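PDB 6ZPV: MgGH51 from Meripilus giganteus, which hydrolyses terminal, non-reducing alpha-L-arabinofuranosyl residues from arabinose-containing glycans as a family GH51 glycoside hydrolase of fungal origin. Local coordinates for residues A[110-115]-A[196-200]; A[201-205]-A[276-281]. All coordinates share one frame. Numbering follows the deposited sequence.

Contact 1 (A[110-115]-A[196-200])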
loop_
_atom_site.group_PDB
_atom_site.type_symbol
_atom_site.label_atom_id
_atom_site.label_comp_id
_atom_site.label_asym_id
_atom_site.label_seq_id
_atom_site.Cartn_x
_atom_site.Cartn_y
_atom_site.Cartn_z
ATOM N N TRP A 110 -8.859 20.325 -11.228
ATOM C CA TRP A 110 -7.459 19.925 -11.020
ATOM C C TRP A 110 -6.522 20.617 -12.001
ATOM O O TRP A 110 -6.797 20.677 -13.215
ATOM C CB TRP A 110 -7.313 18.412 -11.147
ATOM C CG TRP A 110 -7.968 17.606 -10.085
ATOM C CD1 TRP A 110 -8.681 18.043 -9.012
ATOM C CD2 TRP A 110 -7.983 16.187 -10.000
ATOM N NE1 TRP A 110 -9.130 17.006 -8.248
ATOM C CE2 TRP A 110 -8.746 15.840 -8.848
ATOM C CE3 TRP A 110 -7.460 15.178 -10.778
ATOM C CZ2 TRP A 110 -8.962 14.511 -8.462
ATOM C CZ3 TRP A 110 -7.678 13.873 -10.423
ATOM C CH2 TRP A 110 -8.435 13.546 -9.290
ATOM N N THR A 111 -5.359 21.040 -11.508
ATOM C CA THR A 111 -4.196 21.427 -12.307
ATOM C C THR A 111 -3.292 20.215 -12.386
ATOM O O THR A 111 -2.967 19.643 -11.343
ATOM C CB THR A 111 -3.489 22.654 -11.733
ATOM O OG1 THR A 111 -4.377 23.757 -11.766
ATOM C CG2 THR A 111 -2.242 22.981 -12.509
ATOM N N TYR A 112 -2.846 19.869 -13.555
ATOM C CA TYR A 112 -1.911 18.751 -13.803
ATOM C C TYR A 112 -0.567 19.322 -14.166
ATOM O O TYR A 112 -0.458 20.392 -14.764
ATOM C CB TYR A 112 -2.409 17.842 -14.922
ATOM C CG TYR A 112 -3.752 17.209 -14.697
ATOM C CD1 TYR A 112 -4.930 17.919 -14.786
ATOM C CD2 TYR A 112 -3.863 15.851 -14.397
ATOM C CE1 TYR A 112 -6.164 17.335 -14.614
ATOM C CE2 TYR A 112 -5.106 15.246 -14.180
ATOM C CZ TYR A 112 -6.255 15.988 -14.324
ATOM O OH TYR A 112 -7.510 15.416 -14.129
ATOM N N LYS A 113 0.476 18.589 -13.803
ATOM C CA LYS A 113 1.885 18.897 -14.147
ATOM C C LYS A 113 2.401 17.882 -15.141
ATOM O O LYS A 113 2.558 16.712 -14.775
ATOM C CB LYS A 113 2.755 19.006 -12.932
ATOM C CG LYS A 113 2.428 20.166 -11.987
ATOM C CD LYS A 113 3.367 20.123 -10.782
ATOM C CE LYS A 113 3.436 21.339 -9.906
ATOM N NZ LYS A 113 2.475 22.360 -10.324
ATOM N N ALA A 114 2.644 18.285 -16.383
ATOM C CA ALA A 114 3.220 17.414 -17.423
ATOM C C ALA A 114 4.694 17.747 -17.575
ATOM O O ALA A 114 5.080 18.944 -17.551
ATOM C CB ALA A 114 2.532 17.647 -18.739
ATOM N N SER A 115 5.514 16.756 -17.823
ATOM C CA SER A 115 6.913 17.016 -18.156
ATOM C C SER A 115 7.430 15.869 -19.043
ATOM O O SER A 115 6.900 14.744 -19.080
ATOM C CB SER A 115 7.729 17.211 -16.929
ATOM O OG SER A 115 7.809 16.022 -16.142
ATOM N N SER A 196 6.254 12.373 -17.582
ATOM C CA SER A 196 5.505 12.342 -16.325
ATOM C C SER A 196 4.233 13.190 -16.426
ATOM O O SER A 196 4.271 14.278 -17.030
ATOM C CB SER A 196 6.369 12.854 -15.178
ATOM O OG SER A 196 5.677 12.853 -13.925
ATOM N N LEU A 197 3.154 12.738 -15.809
ATOM C CA LEU A 197 1.960 13.533 -15.645
ATOM C C LEU A 197 1.400 13.311 -14.250
ATOM O O LEU A 197 1.052 12.171 -13.910
ATOM C CB LEU A 197 0.892 13.191 -16.702
ATOM C CG LEU A 197 -0.367 14.047 -16.642
ATOM C CD1 LEU A 197 -0.130 15.461 -17.104
ATOM C CD2 LEU A 197 -1.507 13.435 -17.437
ATOM N N PHE A 198 1.328 14.378 -13.471
ATOM C CA PHE A 198 0.776 14.310 -12.107
ATOM C C PHE A 198 -0.475 15.133 -11.959
ATOM O O PHE A 198 -0.531 16.272 -12.467
ATOM C CB PHE A 198 1.780 14.801 -11.044
ATOM C CG PHE A 198 2.672 13.734 -10.473
ATOM C CD1 PHE A 198 3.604 13.080 -11.262
ATOM C CD2 PHE A 198 2.592 13.349 -9.166
ATOM C CE1 PHE A 198 4.407 12.085 -10.736
ATOM C CE2 PHE A 198 3.378 12.362 -8.623
ATOM C CZ PHE A 198 4.308 11.747 -9.447
ATOM N N PRO A 199 -1.475 14.635 -11.228
ATOM C CA PRO A 199 -2.570 15.457 -10.732
ATOM C C PRO A 199 -2.131 16.189 -9.480
ATOM O O PRO A 199 -1.017 15.958 -8.989
ATOM C CB PRO A 199 -3.614 14.372 -10.379
ATOM C CG PRO A 199 -2.745 13.277 -9.745
ATOM C CD PRO A 199 -1.448 13.317 -10.543
ATOM N N PRO A 200 -2.989 17.018 -8.852
ATOM C CA PRO A 200 -2.702 17.481 -7.515
ATOM C C PRO A 200 -2.436 16.283 -6.605
ATOM O O PRO A 200 -3.132 15.263 -6.724
ATOM C CB PRO A 200 -4.010 18.277 -7.121
ATOM C CG PRO A 200 -4.589 18.677 -8.453
ATOM C CD PRO A 200 -4.304 17.500 -9.365
HETATM O O HOH W 1 4.779 15.540 -13.461
#
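Strands far apart in sequence can pair through backbone bonds; here apolar side chains extend the contact. Trp110 opens the first segment by lying against two prolines, its CB 3.6 Å from Pro200 CD and its CE3 3.9 Å from Pro199 CB. Tyr112 continues this cover: CE2 is 4.2 Å from Pro199 CB and CB 4.0 Å from Leu197 CD1, while its hydroxyl hydrogen-bonds the backbone of Lys105. At Lys113 the regular pairing begins, N donating to Phe198 O and O accepting from Phe198 N, both at 2.9 Å. A water bridges Lys113 O to Ser196 OG, which also bonds Glu36. Ala114 forms a non-hydrogen-bonded pair with Leu197, its CB 3.8 Å from Leu197 CD1, on the face turned to Phe176 of the partner sheet in the beta-sandwich. Ser115 closes with two 2.9 Å bonds, N to Ser196 O and O from Ser196 N. Because proline nitrogens carry no hydrogen, Pro199 and Pro200 cannot donate further backbone bonds, and apolar contact takes over where the pairing stops.

Contact 2 (A[201-205]-A[276-281])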
loop_
_atom_site.group_PDB
_atom_site.type_symbol
_atom_site.label_atom_id
_atom_site.label_comp_id
_atom_site.label_asym_id
_atom_site.label_seq_id
_atom_site.Cartn_x
_atom_site.Cartn_y
_atom_site.Cartn_z
ATOM N N THR A 201 -1.559 16.415 -5.627
ATOM C CA THR A 201 -1.191 15.303 -4.756
ATOM C C THR A 201 -1.669 15.498 -3.322
ATOM O O THR A 201 -1.909 16.630 -2.882
ATOM C CB THR A 201 0.317 15.090 -4.819
ATOM O OG1 THR A 201 0.949 16.295 -4.422
ATOM C CG2 THR A 201 0.793 14.583 -6.155
ATOM N N PHE A 202 -1.719 14.415 -2.582
ATOM C CA PHE A 202 -1.997 14.467 -1.124
ATOM C C PHE A 202 -1.007 15.408 -0.460
ATOM O O PHE A 202 0.222 15.292 -0.659
ATOM C CB PHE A 202 -1.891 13.042 -0.599
ATOM C CG PHE A 202 -2.221 12.877 0.854
ATOM C CD1 PHE A 202 -3.503 13.101 1.344
ATOM C CD2 PHE A 202 -1.245 12.495 1.776
ATOM C CE1 PHE A 202 -3.808 12.900 2.677
ATOM C CE2 PHE A 202 -1.587 12.309 3.097
ATOM C CZ PHE A 202 -2.844 12.521 3.566
ATOM N N LYS A 203 -1.509 16.347 0.315
ATOM C CA LYS A 203 -0.709 17.341 1.053
ATOM C C LYS A 203 0.199 18.128 0.110
ATOM O O LYS A 203 1.181 18.728 0.555
ATOM C CB LYS A 203 0.083 16.687 2.190
ATOM C CG LYS A 203 -0.813 16.032 3.209
ATOM C CD LYS A 203 -1.667 16.888 4.022
ATOM C CE LYS A 203 -2.284 16.064 5.149
ATOM N NZ LYS A 203 -3.425 16.793 5.707
ATOM N N ASN A 204 -0.141 18.181 -1.185
ATOM C CA ASN A 204 0.664 18.942 -2.178
ATOM C C ASN A 204 2.141 18.537 -2.124
ATOM O O ASN A 204 3.010 19.349 -2.478
ATOM C CB ASN A 204 0.491 20.459 -2.082
ATOM C CG ASN A 204 -0.968 20.820 -2.197
ATOM O OD1 ASN A 204 -1.676 20.396 -3.121
ATOM N ND2 ASN A 204 -1.437 21.591 -1.244
ATOM N N ARG A 205 2.427 17.272 -1.868
ATOM C CA ARG A 205 3.817 16.849 -1.869
ATOM C C ARG A 205 4.314 16.637 -3.288
ATOM O O ARG A 205 3.646 15.995 -4.116
ATOM C CB ARG A 205 4.030 15.515 -1.120
ATOM C CG ARG A 205 3.628 15.590 0.371
ATOM C CD ARG A 205 4.255 16.790 1.085
ATOM N NE ARG A 205 3.918 16.803 2.464
ATOM C CZ ARG A 205 4.082 17.836 3.259
ATOM N NH1 ARG A 205 4.545 18.978 2.756
ATOM N NH2 ARG A 205 3.651 17.774 4.517
ATOM N N GLN A 276 7.596 10.476 4.037
ATOM C CA GLN A 276 6.815 11.724 4.071
ATOM C C GLN A 276 5.332 11.382 4.298
ATOM O O GLN A 276 4.638 12.115 5.025
ATOM C CB GLN A 276 7.021 12.540 2.792
ATOM C CG GLN A 276 6.394 13.907 2.871
ATOM C CD GLN A 276 6.953 14.739 4.019
ATOM O OE1 GLN A 276 8.155 15.078 3.986
ATOM N NE2 GLN A 276 6.114 15.146 4.973
ATOM N N PHE A 277 4.832 10.329 3.670
ATOM C CA PHE A 277 3.427 9.932 3.882
ATOM C C PHE A 277 3.181 9.555 5.339
ATOM O O PHE A 277 2.137 9.907 5.914
ATOM C CB PHE A 277 3.102 8.744 2.975
ATOM C CG PHE A 277 1.685 8.253 3.080
ATOM C CD1 PHE A 277 0.621 9.128 2.891
ATOM C CD2 PHE A 277 1.412 6.916 3.273
ATOM C CE1 PHE A 277 -0.687 8.687 2.973
ATOM C CE2 PHE A 277 0.099 6.476 3.311
ATOM C CZ PHE A 277 -0.926 7.334 3.114
ATOM N N PHE A 278 4.153 8.887 5.972
ATOM C CA PHE A 278 4.010 8.544 7.396
ATOM C C PHE A 278 3.914 9.826 8.253
ATOM O O PHE A 278 3.018 9.938 9.124
ATOM C CB PHE A 278 5.150 7.639 7.865
ATOM C CG PHE A 278 5.392 6.428 7.013
ATOM C CD1 PHE A 278 4.407 5.884 6.193
ATOM C CD2 PHE A 278 6.642 5.852 6.967
ATOM C CE1 PHE A 278 4.684 4.814 5.365
ATOM C CE2 PHE A 278 6.914 4.777 6.132
ATOM C CZ PHE A 278 5.954 4.297 5.297
ATOM N N GLU A 279 4.823 10.762 7.978
ATOM C CA GLU A 279 4.793 12.045 8.666
ATOM C C GLU A 279 3.442 12.721 8.447
ATOM O O GLU A 279 2.831 13.269 9.417
ATOM C CB GLU A 279 5.932 12.964 8.173
ATOM C CG GLU A 279 5.928 14.323 8.767
ATOM C CD GLU A 279 7.198 15.049 8.409
ATOM O OE1 GLU A 279 7.115 16.078 7.641
ATOM O OE2 GLU A 279 8.256 14.590 8.787
ATOM N N ASP A 280 2.907 12.666 7.239
ATOM C CA ASP A 280 1.661 13.356 6.878
ATOM C C ASP A 280 0.413 12.724 7.479
ATOM O O ASP A 280 -0.634 13.359 7.451
ATOM C CB ASP A 280 1.524 13.450 5.356
ATOM C CG ASP A 280 2.548 14.379 4.700
ATOM O OD1 ASP A 280 3.177 15.189 5.428
ATOM O OD2 ASP A 280 2.663 14.308 3.458
ATOM N N THR A 281 0.478 11.493 7.918
ATOM C CA THR A 281 -0.674 10.744 8.435
ATOM C C THR A 281 -0.548 10.387 9.905
ATOM O O THR A 281 -1.486 9.800 10.467
ATOM C CB THR A 281 -0.864 9.477 7.610
ATOM O OG1 THR A 281 0.296 8.676 7.688
ATOM C CG2 THR A 281 -1.265 9.739 6.192
#
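A charged pair and an aromatic pair side by side can fix a loop to a helix without any backbone bond between them. Arg205 reaches out with chi1 and chi2 both m and chi3 t, which brings the edge of its guanidinium to Asp280. The resulting salt bridge is bidentate: NE donates to Asp280 OD2 at 3.0 Å and NH2 to Asp280 OD1 at 2.8 Å. Gln276 (chi1 t, chi2 p) places NE2 over one guanidinium face, where it donates to Asp280 OD1 and Glu279 OE1, each at 3.0 Å. Next to the salt bridge, Phe202 points toward the helix; Phe277 leaves its helix sideways, and its t rotamer brings the ring end close, with Phe202 CE2 3.7 Å from Phe277 CE1. Thr281 CG2 lies 4.0 Å from Phe202 CE2. Lys203 and Asn204, both at positive phi, make a tight turn held by Asn204 N to Thr201 O (2.9 Å) and Arg205 N to Phe202 O (3.2 Å), with Thr201 OG1 donating across it to Arg205 O at 2.7 Å. Ala214 of helix 211-219 touches both phenylalanines, placing the loop and helix 271-281 beside that helix, while Phe278 meets Phe225 and Phe227 of strand 224-227.

Contacts 1 and 2 follow one another without a gap in the sequence, Pro200 ending the first and Thr201 beginning the second, yet their centres lie about 17 Å apart and the two have no other touch. Together they show how a chain passes between domains: 110-115 with 196-200 belongs to a beta-sandwich, whereas 201-205 with 276-281 attaches the outgoing loop to a helix flanking the eight parallel strands, consistent with the catalytic (beta/alpha)8 barrel of GH51 enzymes. Contact 1 relies chiefly on backbone bonds, contact 2 on side chains. The side chain of Lys113 is about 7 Å from a bound NAG, one of the enzyme's glycans rather than evidence of a substrate site.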